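Long-range contacts in regulatory protein of LacI family (Chloroflexus aggregans, PDB 3BBL), which probably regulates transcription as a LacI-family DNA-binding protein, with a periplasmic-binding-protein-like domain likely to sense a small molecule: residues S51-Y56 with D77-F82; F102-I107 with Q265-L270; T160-R165 with L178-L183. All blocks are in the same frame, centred on the assembly; numbering follows the deposited sequence.

Interaction 1. Residues S51-Y56 with D77-F82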
ATOM      1  N   SER A  51      17.884  17.953  -4.255  1.00 52.79           N
ATOM      2  CA  SER A  51      18.549  19.226  -4.508  1.00 52.67           C
ATOM      3  C   SER A  51      17.891  19.952  -5.681  1.00 52.61           C
ATOM      4  O   SER A  51      17.827  21.181  -5.701  1.00 52.19           O
ATOM      5  CB  SER A  51      20.038  19.009  -4.794  1.00 51.41           C
ATOM      6  OG  SER A  51      20.231  18.309  -6.006  1.00 51.96           O
ATOM      7  N   GLN A  52      17.400  19.191  -6.657  1.00 52.50           N
ATOM      8  CA  GLN A  52      16.734  19.782  -7.812  1.00 53.13           C
ATOM      9  C   GLN A  52      15.357  20.314  -7.416  1.00 52.53           C
ATOM     10  O   GLN A  52      14.374  19.574  -7.371  1.00 52.63           O
ATOM     11  CB  GLN A  52      16.615  18.750  -8.932  1.00 54.76           C
ATOM     12  CG  GLN A  52      17.950  18.420  -9.578  1.00 59.97           C
ATOM     13  CD  GLN A  52      17.846  17.304 -10.601  1.00 64.08           C
ATOM     14  OE1 GLN A  52      17.609  16.144 -10.253  1.00 65.84           O
ATOM     15  NE2 GLN A  52      18.018  17.651 -11.874  1.00 65.68           N
ATOM     16  N   ILE A  53      15.306  21.612  -7.136  1.00 51.73           N
ATOM     17  CA  ILE A  53      14.084  22.287  -6.711  1.00 51.14           C
ATOM     18  C   ILE A  53      13.385  23.068  -7.821  1.00 50.51           C
ATOM     19  O   ILE A  53      12.503  23.885  -7.552  1.00 50.36           O
ATOM     20  CB  ILE A  53      14.395  23.266  -5.571  1.00 51.54           C
ATOM     21  CG1 ILE A  53      15.531  24.199  -6.007  1.00 50.88           C
ATOM     22  CG2 ILE A  53      14.752  22.495  -4.301  1.00 50.72           C
ATOM     23  CD1 ILE A  53      16.051  25.101  -4.914  1.00 52.77           C
ATOM     24  N   ASP A  54      13.782  22.823  -9.062  1.00 49.47           N
ATOM     25  CA  ASP A  54      13.185  23.511 -10.198  1.00 49.66           C
ATOM     26  C   ASP A  54      11.666  23.490 -10.185  1.00 48.08           C
ATOM     27  O   ASP A  54      11.023  24.531 -10.315  1.00 46.27           O
ATOM     28  CB  ASP A  54      13.692  22.898 -11.499  1.00 51.64           C
ATOM     29  CG  ASP A  54      14.937  23.584 -12.011  1.00 53.30           C
ATOM     30  OD1 ASP A  54      15.665  24.186 -11.191  1.00 53.49           O
ATOM     31  OD2 ASP A  54      15.190  23.514 -13.233  1.00 55.55           O
ATOM     32  N   ILE A  55      11.100  22.299 -10.026  1.00 46.85           N
ATOM     33  CA  ILE A  55       9.657  22.131 -10.002  1.00 45.31           C
ATOM     34  C   ILE A  55       8.995  23.011  -8.936  1.00 43.76           C
ATOM     35  O   ILE A  55       7.895  23.524  -9.150  1.00 43.04           O
ATOM     36  CB  ILE A  55       9.294  20.645  -9.786  1.00 46.10           C
ATOM     37  CG1 ILE A  55       7.775  20.473  -9.734  1.00 46.71           C
ATOM     38  CG2 ILE A  55       9.965  20.132  -8.529  1.00 47.05           C
ATOM     39  CD1 ILE A  55       7.061  20.819 -11.026  1.00 47.89           C
ATOM     40  N   TYR A  56       9.651  23.191  -7.793  1.00 42.37           N
ATOM     41  CA  TYR A  56       9.085  24.041  -6.748  1.00 42.76           C
ATOM     42  C   TYR A  56       9.104  25.487  -7.229  1.00 43.18           C
ATOM     43  O   TYR A  56       8.143  26.233  -7.048  1.00 41.93           O
ATOM     44  CB  TYR A  56       9.882  23.933  -5.442  1.00 41.62           C
ATOM     45  CG  TYR A  56       9.627  22.661  -4.662  1.00 40.49           C
ATOM     46  CD1 TYR A  56      10.352  21.501  -4.926  1.00 39.37           C
ATOM     47  CD2 TYR A  56       8.640  22.613  -3.673  1.00 38.73           C
ATOM     48  CE1 TYR A  56      10.105  20.327  -4.229  1.00 37.16           C
ATOM     49  CE2 TYR A  56       8.384  21.444  -2.975  1.00 38.21           C
ATOM     50  CZ  TYR A  56       9.121  20.301  -3.258  1.00 38.55           C
ATOM     51  OH  TYR A  56       8.860  19.127  -2.581  1.00 37.81           O
ATOM     52  N   ASP A  77      17.427  19.527   4.535  1.00 46.62           N
ATOM     53  CA  ASP A  77      16.679  19.254   3.323  1.00 44.82           C
ATOM     54  C   ASP A  77      16.705  20.477   2.405  1.00 43.28           C
ATOM     55  O   ASP A  77      16.260  21.564   2.783  1.00 41.07           O
ATOM     56  CB  ASP A  77      15.232  18.892   3.663  1.00 44.78           C
ATOM     57  CG  ASP A  77      14.558  18.097   2.557  1.00 45.37           C
ATOM     58  OD1 ASP A  77      14.572  16.847   2.623  1.00 44.84           O
ATOM     59  OD2 ASP A  77      14.026  18.722   1.614  1.00 45.77           O
ATOM     60  N   PRO A  78      17.236  20.314   1.182  1.00 42.23           N
ATOM     61  CA  PRO A  78      17.299  21.435   0.239  1.00 42.23           C
ATOM     62  C   PRO A  78      15.932  22.076  -0.060  1.00 41.96           C
ATOM     63  O   PRO A  78      15.832  23.290  -0.240  1.00 42.25           O
ATOM     64  CB  PRO A  78      17.957  20.810  -0.997  1.00 41.73           C
ATOM     65  CG  PRO A  78      17.573  19.363  -0.907  1.00 42.46           C
ATOM     66  CD  PRO A  78      17.736  19.073   0.564  1.00 42.10           C
ATOM     67  N   ARG A  79      14.882  21.264  -0.100  1.00 40.49           N
ATOM     68  CA  ARG A  79      13.543  21.781  -0.363  1.00 39.44           C
ATOM     69  C   ARG A  79      13.099  22.722   0.758  1.00 39.27           C
ATOM     70  O   ARG A  79      12.478  23.753   0.505  1.00 38.52           O
ATOM     71  CB  ARG A  79      12.540  20.630  -0.489  1.00 38.28           C
ATOM     72  CG  ARG A  79      12.790  19.680  -1.655  1.00 36.65           C
ATOM     73  CD  ARG A  79      11.921  18.442  -1.522  1.00 35.20           C
ATOM     74  NE  ARG A  79      12.177  17.755  -0.254  1.00 35.92           N
ATOM     75  CZ  ARG A  79      11.434  16.761   0.228  1.00 35.25           C
ATOM     76  NH1 ARG A  79      10.381  16.328  -0.453  1.00 34.88           N
ATOM     77  NH2 ARG A  79      11.740  16.208   1.393  1.00 31.92           N
ATOM     78  N   VAL A  80      13.421  22.363   1.995  1.00 39.94           N
ATOM     79  CA  VAL A  80      13.055  23.177   3.151  1.00 41.05           C
ATOM     80  C   VAL A  80      13.847  24.481   3.154  1.00 43.59           C
ATOM     81  O   VAL A  80      13.320  25.547   3.477  1.00 43.91           O
ATOM     82  CB  VAL A  80      13.332  22.419   4.469  1.00 39.58           C
ATOM     83  CG1 VAL A  80      13.059  23.323   5.670  1.00 38.06           C
ATOM     84  CG2 VAL A  80      12.465  21.166   4.532  1.00 38.51           C
ATOM     85  N   GLN A  81      15.119  24.375   2.792  1.00 45.44           N
ATOM     86  CA  GLN A  81      16.019  25.518   2.735  1.00 47.65           C
ATOM     87  C   GLN A  81      15.474  26.515   1.714  1.00 46.98           C
ATOM     88  O   GLN A  81      15.318  27.705   1.996  1.00 45.90           O
ATOM     89  CB  GLN A  81      17.404  25.034   2.305  1.00 50.64           C
ATOM     90  CG  GLN A  81      18.574  25.822   2.847  1.00 55.55           C
ATOM     91  CD  GLN A  81      19.897  25.270   2.342  1.00 59.86           C
ATOM     92  OE1 GLN A  81      20.175  24.071   2.464  1.00 61.05           O
ATOM     93  NE2 GLN A  81      20.722  26.142   1.767  1.00 61.70           N
ATOM     94  N   PHE A  82      15.175  26.004   0.526  1.00 46.28           N
ATOM     95  CA  PHE A  82      14.650  26.818  -0.560  1.00 46.47           C
ATOM     96  C   PHE A  82      13.365  27.554  -0.197  1.00 46.21           C
ATOM     97  O   PHE A  82      13.317  28.781  -0.236  1.00 47.70           O
ATOM     98  CB  PHE A  82      14.414  25.940  -1.785  1.00 47.59           C
ATOM     99  CG  PHE A  82      13.770  26.661  -2.930  1.00 49.72           C
ATOM    100  CD1 PHE A  82      14.433  27.699  -3.578  1.00 50.19           C
ATOM    101  CD2 PHE A  82      12.496  26.305  -3.360  1.00 49.24           C
ATOM    102  CE1 PHE A  82      13.836  28.372  -4.641  1.00 50.08           C
ATOM    103  CE2 PHE A  82      11.889  26.971  -4.419  1.00 51.09           C
ATOM    104  CZ  PHE A  82      12.562  28.009  -5.061  1.00 51.10           C
TER
HETATM  105  O   HOH W   1       9.643  16.875  -3.507  1.00 25.41           O
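At the N-terminal ends of helices 54-61 and 78-85, Ile53, at the N-cap position before the first helix, and Tyr56 in its first turn meet Arg79 and Phe82 of the second. Ile53 drives its ethyl branch onto one face of the Phe82 ring: CG1 sits in the crowded position between the backbone N and the carbonyl carbon (chi1 53°), and CD1 comes within 3.3 Å of Phe82 CD1, a tight fit. The other branch, CG2, lies 4.2 Å from Arg79 CA. A branched aliphatic suits this corner because one residue can serve ring and backbone together. Phe82 reaches Tyr56 as well, its CE2 lying 3.8 Å from Tyr56 CB.

Both helices are connections of the beta-alpha-beta kind in the N-terminal part of a periplasmic-binding-protein fold, helix 54-61 leading into strand 67-70 and helix 78-85 leading out of it. Tyr56 packs towards the sheet, touching Phe68 and Leu70 of that strand and meeting the Phe44 ring edge-to-face.

The phenol of Tyr56 crosses the Arg79 chain, with OH 3.3 Å from Arg79 CD; the ring and guanidinium planes are nearly perpendicular. One water joins their polar ends, 2.6 Å from Tyr56 OH and accepting from Arg79 NH1. Asp77 holds the guanidinium side-on: Arg79 NE donates to the syn lone pair of OD2 (2.8 Å, 164°), and NH2 reaches OD1. Asp77, at the N-cap position, also accepts a weak capping bond from Arg79 N at OD2, while Ser71 O takes another bond from NH2. Beside this, the Pro78 ring lays CG against Ser51 N at 3.6 Å.

Interaction 2. Residues F102-I107 with Q265-L270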
ATOM      1  N   PHE A 102      10.898  26.119  11.316  1.00 57.16           N
ATOM      2  CA  PHE A 102       9.869  26.111  10.274  1.00 52.44           C
ATOM      3  C   PHE A 102       8.649  25.341  10.767  1.00 48.92           C
ATOM      4  O   PHE A 102       8.697  24.714  11.824  1.00 49.03           O
ATOM      5  CB  PHE A 102      10.406  25.488   8.980  1.00 51.22           C
ATOM      6  CG  PHE A 102      10.923  24.089   9.143  1.00 51.26           C
ATOM      7  CD1 PHE A 102      10.088  22.997   8.950  1.00 51.42           C
ATOM      8  CD2 PHE A 102      12.253  23.861   9.482  1.00 51.44           C
ATOM      9  CE1 PHE A 102      10.572  21.696   9.089  1.00 51.71           C
ATOM     10  CE2 PHE A 102      12.746  22.570   9.625  1.00 50.55           C
ATOM     11  CZ  PHE A 102      11.904  21.484   9.425  1.00 50.81           C
ATOM     12  N   ALA A 103       7.554  25.397  10.014  1.00 44.13           N
ATOM     13  CA  ALA A 103       6.334  24.696  10.403  1.00 39.79           C
ATOM     14  C   ALA A 103       6.408  23.206  10.074  1.00 37.39           C
ATOM     15  O   ALA A 103       6.814  22.822   8.978  1.00 36.03           O
ATOM     16  CB  ALA A 103       5.131  25.318   9.710  1.00 38.02           C
ATOM     17  N   TRP A 104       6.018  22.364  11.028  1.00 34.32           N
ATOM     18  CA  TRP A 104       6.038  20.930  10.794  1.00 30.78           C
ATOM     19  C   TRP A 104       5.127  20.088  11.662  1.00 30.23           C
ATOM     20  O   TRP A 104       4.709  20.489  12.754  1.00 28.40           O
ATOM     21  CB  TRP A 104       7.466  20.370  10.908  1.00 31.97           C
ATOM     22  CG  TRP A 104       8.185  20.615  12.228  1.00 32.71           C
ATOM     23  CD1 TRP A 104       9.202  21.500  12.449  1.00 32.95           C
ATOM     24  CD2 TRP A 104       7.978  19.929  13.474  1.00 30.70           C
ATOM     25  NE1 TRP A 104       9.646  21.407  13.748  1.00 32.18           N
ATOM     26  CE2 TRP A 104       8.913  20.455  14.399  1.00 31.15           C
ATOM     27  CE3 TRP A 104       7.097  18.926  13.899  1.00 30.40           C
ATOM     28  CZ2 TRP A 104       8.992  20.006  15.722  1.00 29.08           C
ATOM     29  CZ3 TRP A 104       7.176  18.479  15.220  1.00 29.18           C
ATOM     30  CH2 TRP A 104       8.119  19.024  16.113  1.00 29.00           C
ATOM     31  N   VAL A 105       4.820  18.910  11.131  1.00 28.90           N
ATOM     32  CA  VAL A 105       4.020  17.910  11.808  1.00 28.73           C
ATOM     33  C   VAL A 105       4.890  16.658  11.721  1.00 28.95           C
ATOM     34  O   VAL A 105       5.452  16.362  10.667  1.00 26.58           O
ATOM     35  CB  VAL A 105       2.686  17.637  11.083  1.00 29.96           C
ATOM     36  CG1 VAL A 105       1.941  16.507  11.786  1.00 27.75           C
ATOM     37  CG2 VAL A 105       1.828  18.897  11.057  1.00 29.03           C
ATOM     38  N   ASP A 106       5.016  15.939  12.831  1.00 29.12           N
ATOM     39  CA  ASP A 106       5.820  14.730  12.841  1.00 28.21           C
ATOM     40  C   ASP A 106       5.340  13.730  13.875  1.00 28.34           C
ATOM     41  O   ASP A 106       4.606  14.071  14.799  1.00 27.46           O
ATOM     42  CB  ASP A 106       7.287  15.070  13.118  1.00 28.34           C
ATOM     43  CG  ASP A 106       8.235  13.987  12.632  1.00 28.90           C
ATOM     44  OD1 ASP A 106       7.753  12.920  12.215  1.00 29.64           O
ATOM     45  OD2 ASP A 106       9.460  14.201  12.667  1.00 28.68           O
ATOM     46  N   ILE A 107       5.759  12.484  13.696  1.00 27.59           N
ATOM     47  CA  ILE A 107       5.414  11.416  14.613  1.00 27.05           C
ATOM     48  C   ILE A 107       6.604  11.256  15.556  1.00 26.80           C
ATOM     49  O   ILE A 107       7.754  11.312  15.123  1.00 26.47           O
ATOM     50  CB  ILE A 107       5.186  10.087  13.857  1.00 25.63           C
ATOM     51  CG1 ILE A 107       4.206  10.301  12.696  1.00 26.61           C
ATOM     52  CG2 ILE A 107       4.664   9.025  14.817  1.00 25.13           C
ATOM     53  CD1 ILE A 107       2.852  10.878  13.101  1.00 22.93           C
ATOM     54  N   GLN A 265       1.385  27.669  17.585  1.00 64.68           N
ATOM     55  CA  GLN A 265       1.835  26.291  17.637  1.00 62.66           C
ATOM     56  C   GLN A 265       2.025  25.797  16.206  1.00 59.64           C
ATOM     57  O   GLN A 265       1.104  25.259  15.593  1.00 59.05           O
ATOM     58  CB  GLN A 265       0.820  25.422  18.382  1.00 64.76           C
ATOM     59  CG  GLN A 265       1.457  24.228  19.084  1.00 68.17           C
ATOM     60  CD  GLN A 265       2.956  24.411  19.317  1.00 70.58           C
ATOM     61  OE1 GLN A 265       3.408  25.472  19.747  1.00 71.98           O
ATOM     62  NE2 GLN A 265       3.729  23.369  19.038  1.00 70.81           N
ATOM     63  N   LYS A 266       3.232  26.004  15.682  1.00 56.08           N
ATOM     64  CA  LYS A 266       3.575  25.606  14.323  1.00 53.23           C
ATOM     65  C   LYS A 266       4.371  24.305  14.280  1.00 49.85           C
ATOM     66  O   LYS A 266       4.826  23.882  13.217  1.00 47.27           O
ATOM     67  CB  LYS A 266       4.366  26.729  13.646  1.00 54.70           C
ATOM     68  CG  LYS A 266       5.578  27.198  14.441  1.00 57.65           C
ATOM     69  CD  LYS A 266       5.955  28.639  14.082  1.00 60.40           C
ATOM     70  CE  LYS A 266       6.582  28.754  12.700  1.00 60.07           C
ATOM     71  NZ  LYS A 266       7.994  28.277  12.696  1.00 60.09           N
ATOM     72  N   HIS A 267       4.544  23.687  15.445  1.00 47.20           N
ATOM     73  CA  HIS A 267       5.259  22.419  15.564  1.00 45.20           C
ATOM     74  C   HIS A 267       4.292  21.419  16.183  1.00 42.57           C
ATOM     75  O   HIS A 267       3.989  21.493  17.370  1.00 42.51           O
ATOM     76  CB  HIS A 267       6.484  22.561  16.473  1.00 46.75           C
ATOM     77  CG  HIS A 267       7.590  23.382  15.886  1.00 49.45           C
ATOM     78  ND1 HIS A 267       8.728  23.708  16.594  1.00 50.44           N
ATOM     79  CD2 HIS A 267       7.742  23.934  14.658  1.00 51.28           C
ATOM     80  CE1 HIS A 267       9.531  24.426  15.828  1.00 50.95           C
ATOM     81  NE2 HIS A 267       8.955  24.578  14.649  1.00 52.18           N
ATOM     82  N   ILE A 268       3.800  20.487  15.380  1.00 38.56           N
ATOM     83  CA  ILE A 268       2.863  19.503  15.890  1.00 36.19           C
ATOM     84  C   ILE A 268       3.489  18.117  15.935  1.00 35.59           C
ATOM     85  O   ILE A 268       3.840  17.540  14.902  1.00 34.88           O
ATOM     86  CB  ILE A 268       1.575  19.487  15.040  1.00 36.43           C
ATOM     87  CG1 ILE A 268       0.928  20.875  15.077  1.00 36.42           C
ATOM     88  CG2 ILE A 268       0.603  18.451  15.576  1.00 34.57           C
ATOM     89  CD1 ILE A 268      -0.257  21.031  14.158  1.00 37.31           C
ATOM     90  N   LEU A 269       3.638  17.598  17.152  1.00 33.78           N
ATOM     91  CA  LEU A 269       4.231  16.283  17.374  1.00 31.79           C
ATOM     92  C   LEU A 269       3.175  15.295  17.829  1.00 30.81           C
ATOM     93  O   LEU A 269       2.598  15.446  18.900  1.00 30.42           O
ATOM     94  CB  LEU A 269       5.336  16.370  18.428  1.00 30.33           C
ATOM     95  CG  LEU A 269       6.063  15.064  18.745  1.00 29.47           C
ATOM     96  CD1 LEU A 269       6.814  14.581  17.516  1.00 27.46           C
ATOM     97  CD2 LEU A 269       7.019  15.277  19.907  1.00 27.55           C
ATOM     98  N   LEU A 270       2.926  14.282  17.007  1.00 30.23           N
ATOM     99  CA  LEU A 270       1.935  13.265  17.318  1.00 29.51           C
ATOM    100  C   LEU A 270       2.595  12.014  17.897  1.00 29.64           C
ATOM    101  O   LEU A 270       3.720  11.669  17.542  1.00 30.06           O
ATOM    102  CB  LEU A 270       1.158  12.897  16.053  1.00 30.35           C
ATOM    103  CG  LEU A 270       0.483  14.059  15.324  1.00 31.59           C
ATOM    104  CD1 LEU A 270      -0.209  13.543  14.078  1.00 32.02           C
ATOM    105  CD2 LEU A 270      -0.518  14.735  16.241  1.00 31.59           C
TER
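Trp104 lays a face of its indole over the imidazole of His267, an offset stack in which the five-membered rings have centroids 4.0 Å apart and planes only 15° from parallel; two flat rings suit such neighbouring places. Chi1 sets Trp104 CG between the backbone N and carbonyl carbon, and chi2 (-106°) turns the indole to face its partner. NE1 rides above the centre of the imidazole, while His267 CB is the bump against the six-membered ring, 3.8 Å from its centroid. Farther along, CZ3 comes obliquely to 3.5 Å from Ile268 O. Leu269, on this same face of the sheet, turns CD1 back to Asp106 O.

On the reverse face beta-branched Val105 and Ile268, well suited to extended strands, stand side by side, with Val105 CG2 4.0 Å from Ile268 CB. Ile107 crosses Leu270 and brings CD1 to its CB, also at 4.0 Å. Val105 and Leu270 pack on Cys250 and Ala246 of helix 243-258, Ile107 on Gln241 and Pro242.

Strands 104-107 and 267-270 run parallel, zipped by four alternating backbone bonds, from Trp104 N to Lys266 O through to Leu270 N to Asp106 O. His267 NE2 adds a weak bond to Phe102 O at 2.8 Å, bent to 122°. If that bond holds, NE2 carries a proton, and the imidazole is steered at its edge by a carbonyl and on its face by the indole.

Interaction 3. Residues T160-R165 with L178-L183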
ATOM      1  N   THR A 160      27.177  -3.230  21.105  1.00 21.26           N
ATOM      2  CA  THR A 160      27.390  -2.793  19.733  1.00 21.77           C
ATOM      3  C   THR A 160      27.071  -3.960  18.803  1.00 21.34           C
ATOM      4  O   THR A 160      26.669  -3.768  17.668  1.00 21.55           O
ATOM      5  CB  THR A 160      28.854  -2.334  19.506  1.00 22.42           C
ATOM      6  OG1 THR A 160      29.747  -3.443  19.673  1.00 24.54           O
ATOM      7  CG2 THR A 160      29.225  -1.251  20.498  1.00 22.81           C
ATOM      8  N   GLY A 161      27.247  -5.176  19.305  1.00 21.95           N
ATOM      9  CA  GLY A 161      26.965  -6.357  18.516  1.00 20.82           C
ATOM     10  C   GLY A 161      25.478  -6.558  18.311  1.00 22.61           C
ATOM     11  O   GLY A 161      25.071  -7.311  17.434  1.00 22.09           O
ATOM     12  N   TYR A 162      24.670  -5.874  19.121  1.00 22.61           N
ATOM     13  CA  TYR A 162      23.208  -5.960  19.038  1.00 22.26           C
ATOM     14  C   TYR A 162      22.569  -4.810  18.264  1.00 22.97           C
ATOM     15  O   TYR A 162      21.345  -4.726  18.174  1.00 21.37           O
ATOM     16  CB  TYR A 162      22.588  -5.970  20.428  1.00 21.35           C
ATOM     17  CG  TYR A 162      22.606  -7.289  21.135  1.00 21.61           C
ATOM     18  CD1 TYR A 162      21.987  -7.421  22.379  1.00 19.75           C
ATOM     19  CD2 TYR A 162      23.220  -8.414  20.571  1.00 19.22           C
ATOM     20  CE1 TYR A 162      21.972  -8.637  23.053  1.00 21.48           C
ATOM     21  CE2 TYR A 162      23.208  -9.646  21.236  1.00 20.44           C
ATOM     22  CZ  TYR A 162      22.580  -9.745  22.476  1.00 22.23           C
ATOM     23  OH  TYR A 162      22.509 -10.936  23.136  1.00 23.47           O
ATOM     24  N   ILE A 163      23.386  -3.906  17.737  1.00 22.93           N
ATOM     25  CA  ILE A 163      22.864  -2.781  16.983  1.00 23.33           C
ATOM     26  C   ILE A 163      23.391  -2.907  15.573  1.00 23.31           C
ATOM     27  O   ILE A 163      24.529  -2.559  15.299  1.00 24.88           O
ATOM     28  CB  ILE A 163      23.319  -1.439  17.597  1.00 23.27           C
ATOM     29  CG1 ILE A 163      22.813  -1.340  19.032  1.00 22.00           C
ATOM     30  CG2 ILE A 163      22.779  -0.271  16.780  1.00 22.42           C
ATOM     31  CD1 ILE A 163      23.236  -0.078  19.744  1.00 23.35           C
ATOM     32  N   LEU A 164      22.559  -3.419  14.680  1.00 23.08           N
ATOM     33  CA  LEU A 164      22.971  -3.611  13.297  1.00 24.05           C
ATOM     34  C   LEU A 164      22.286  -2.584  12.396  1.00 24.74           C
ATOM     35  O   LEU A 164      21.065  -2.470  12.385  1.00 24.99           O
ATOM     36  CB  LEU A 164      22.631  -5.041  12.858  1.00 22.96           C
ATOM     37  CG  LEU A 164      23.044  -6.136  13.858  1.00 24.25           C
ATOM     38  CD1 LEU A 164      22.690  -7.495  13.301  1.00 24.51           C
ATOM     39  CD2 LEU A 164      24.541  -6.068  14.140  1.00 23.68           C
ATOM     40  N   ARG A 165      23.087  -1.831  11.651  1.00 25.84           N
ATOM     41  CA  ARG A 165      22.573  -0.794  10.763  1.00 24.81           C
ATOM     42  C   ARG A 165      22.613  -1.212   9.303  1.00 25.58           C
ATOM     43  O   ARG A 165      23.588  -1.794   8.841  1.00 24.73           O
ATOM     44  CB  ARG A 165      23.392   0.479  10.940  1.00 25.84           C
ATOM     45  CG  ARG A 165      23.329   1.089  12.321  1.00 26.60           C
ATOM     46  CD  ARG A 165      24.363   2.190  12.410  1.00 30.55           C
ATOM     47  NE  ARG A 165      24.326   2.938  13.660  1.00 30.24           N
ATOM     48  CZ  ARG A 165      23.463   3.909  13.925  1.00 31.91           C
ATOM     49  NH1 ARG A 165      22.547   4.255  13.028  1.00 29.28           N
ATOM     50  NH2 ARG A 165      23.535   4.546  15.086  1.00 32.08           N
ATOM     51  N   LEU A 178      19.984 -13.578  10.914  1.00 18.52           N
ATOM     52  CA  LEU A 178      20.680 -14.852  10.834  1.00 19.52           C
ATOM     53  C   LEU A 178      22.047 -14.686  11.511  1.00 19.43           C
ATOM     54  O   LEU A 178      22.539 -15.591  12.177  1.00 19.33           O
ATOM     55  CB  LEU A 178      20.828 -15.294   9.371  1.00 16.54           C
ATOM     56  CG  LEU A 178      19.550 -15.842   8.719  1.00 19.80           C
ATOM     57  CD1 LEU A 178      19.788 -16.102   7.241  1.00 16.57           C
ATOM     58  CD2 LEU A 178      19.108 -17.114   9.426  1.00 14.14           C
ATOM     59  N   HIS A 179      22.647 -13.514  11.352  1.00 19.68           N
ATOM     60  CA  HIS A 179      23.933 -13.239  11.980  1.00 19.60           C
ATOM     61  C   HIS A 179      23.763 -13.341  13.500  1.00 18.82           C
ATOM     62  O   HIS A 179      24.594 -13.912  14.187  1.00 19.23           O
ATOM     63  CB  HIS A 179      24.411 -11.832  11.600  1.00 19.65           C
ATOM     64  CG  HIS A 179      25.634 -11.391  12.341  1.00 23.36           C
ATOM     65  ND1 HIS A 179      26.888 -11.902  12.079  1.00 23.90           N
ATOM     66  CD2 HIS A 179      25.797 -10.483  13.335  1.00 21.81           C
ATOM     67  CE1 HIS A 179      27.771 -11.325  12.875  1.00 21.96           C
ATOM     68  NE2 HIS A 179      27.135 -10.461  13.645  1.00 22.44           N
ATOM     69  N   LEU A 180      22.672 -12.790  14.015  1.00 17.77           N
ATOM     70  CA  LEU A 180      22.392 -12.824  15.449  1.00 18.36           C
ATOM     71  C   LEU A 180      22.033 -14.223  15.928  1.00 18.31           C
ATOM     72  O   LEU A 180      22.396 -14.615  17.029  1.00 18.08           O
ATOM     73  CB  LEU A 180      21.257 -11.850  15.798  1.00 17.24           C
ATOM     74  CG  LEU A 180      21.606 -10.360  15.741  1.00 17.41           C
ATOM     75  CD1 LEU A 180      20.358  -9.532  15.922  1.00 14.60           C
ATOM     76  CD2 LEU A 180      22.623 -10.028  16.814  1.00 16.34           C
ATOM     77  N   LEU A 181      21.316 -14.975  15.102  1.00 18.39           N
ATOM     78  CA  LEU A 181      20.936 -16.331  15.469  1.00 19.08           C
ATOM     79  C   LEU A 181      22.136 -17.282  15.397  1.00 20.60           C
ATOM     80  O   LEU A 181      22.067 -18.414  15.879  1.00 21.15           O
ATOM     81  CB  LEU A 181      19.794 -16.826  14.575  1.00 17.85           C
ATOM     82  CG  LEU A 181      18.494 -16.013  14.711  1.00 19.27           C
ATOM     83  CD1 LEU A 181      17.377 -16.651  13.907  1.00 17.82           C
ATOM     84  CD2 LEU A 181      18.093 -15.924  16.171  1.00 19.63           C
ATOM     85  N   ASP A 182      23.230 -16.824  14.790  1.00 21.56           N
ATOM     86  CA  ASP A 182      24.449 -17.629  14.706  1.00 23.56           C
ATOM     87  C   ASP A 182      25.083 -17.684  16.096  1.00 23.50           C
ATOM     88  O   ASP A 182      25.973 -18.507  16.348  1.00 24.96           O
ATOM     89  CB  ASP A 182      25.479 -17.029  13.735  1.00 26.54           C
ATOM     90  CG  ASP A 182      25.185 -17.352  12.275  1.00 31.33           C
ATOM     91  OD1 ASP A 182      24.612 -18.423  11.993  1.00 34.24           O
ATOM     92  OD2 ASP A 182      25.548 -16.540  11.398  1.00 34.22           O
ATOM     93  N   LEU A 183      24.648 -16.788  16.983  1.00 20.65           N
ATOM     94  CA  LEU A 183      25.176 -16.767  18.343  1.00 20.31           C
ATOM     95  C   LEU A 183      24.574 -17.941  19.097  1.00 20.68           C
ATOM     96  O   LEU A 183      23.472 -18.386  18.778  1.00 19.58           O
ATOM     97  CB  LEU A 183      24.810 -15.462  19.046  1.00 16.15           C
ATOM     98  CG  LEU A 183      25.409 -14.181  18.458  1.00 18.47           C
ATOM     99  CD1 LEU A 183      24.720 -12.967  19.073  1.00 18.06           C
ATOM    100  CD2 LEU A 183      26.910 -14.138  18.705  1.00 16.50           C
TER
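Leu164 and Leu180 reach toward each other tip to tip, and apolar packing of this sort dominates the contact. Leu164 CD1 lies 3.9 Å from Leu180 CG and 4.1 Å from Leu180 CD1, so a single methyl of the strand residue sits against the fork of the helix residue. The other methyl of that fork, Leu180 CD2, makes a van der Waals contact with Gly161 O at 3.7 Å. Leucine suits both places, since its branch point lies one carbon beyond CB and can bridge the distance from strand to helix.

Two rings meet this pair. Tyr162 presents CD2 to Leu180 CD2 at 4.1 Å, the two side chains crossing, while Leu183 CD1 approaches the edge of the ring near its plane, 4.2 Å from CE2. Elsewhere Leu164 CD1 touches the imidazole of His179 at CD2, 4.3 Å away; His179 is exposed, as befits a polar ring at the outer margin of an apolar patch.

The fold explains the meeting. Strand 163-165 is the outermost strand of the sheet on this side, and helix 170-181 carries the chain from it past strand 128-132 to strand 191-194, a beta-alpha-beta crossover. Leu180 accordingly rests also on Ala129 of the strand that is bridged.

Polar groups find their partners outside the apolar patch. Tyr162 is buried, yet its OH is bonded to Arg187 O, which lets a phenol serve at this depth. Backbone bonds from Tyr162 and Leu164 to strand 128-132 hold the edge strand, and Asp182 forms a salt bridge with Arg210.

From the N terminus, interaction 1 closes first, a short loop that takes in strand 67-70 and draws together helices 54-61 and 78-85. The chain then enters strand 104-107, which opens interaction 2; its partner 265-270 arrives 158 residues later, setting the late strand 267-275 beside 104-107 and so returning it to the N-terminal strands of the shared sheet. Nested within that long loop is interaction 3, a local closure of edge strand 163-165 on helix 170-181. Interactions 1 and 2 touch, Val80 CG1 lying 3.9 Å from Phe102 CD2. Interactions 2 and 3 lie on opposite sides of the chain's centre, nearest atoms about 16 Å apart.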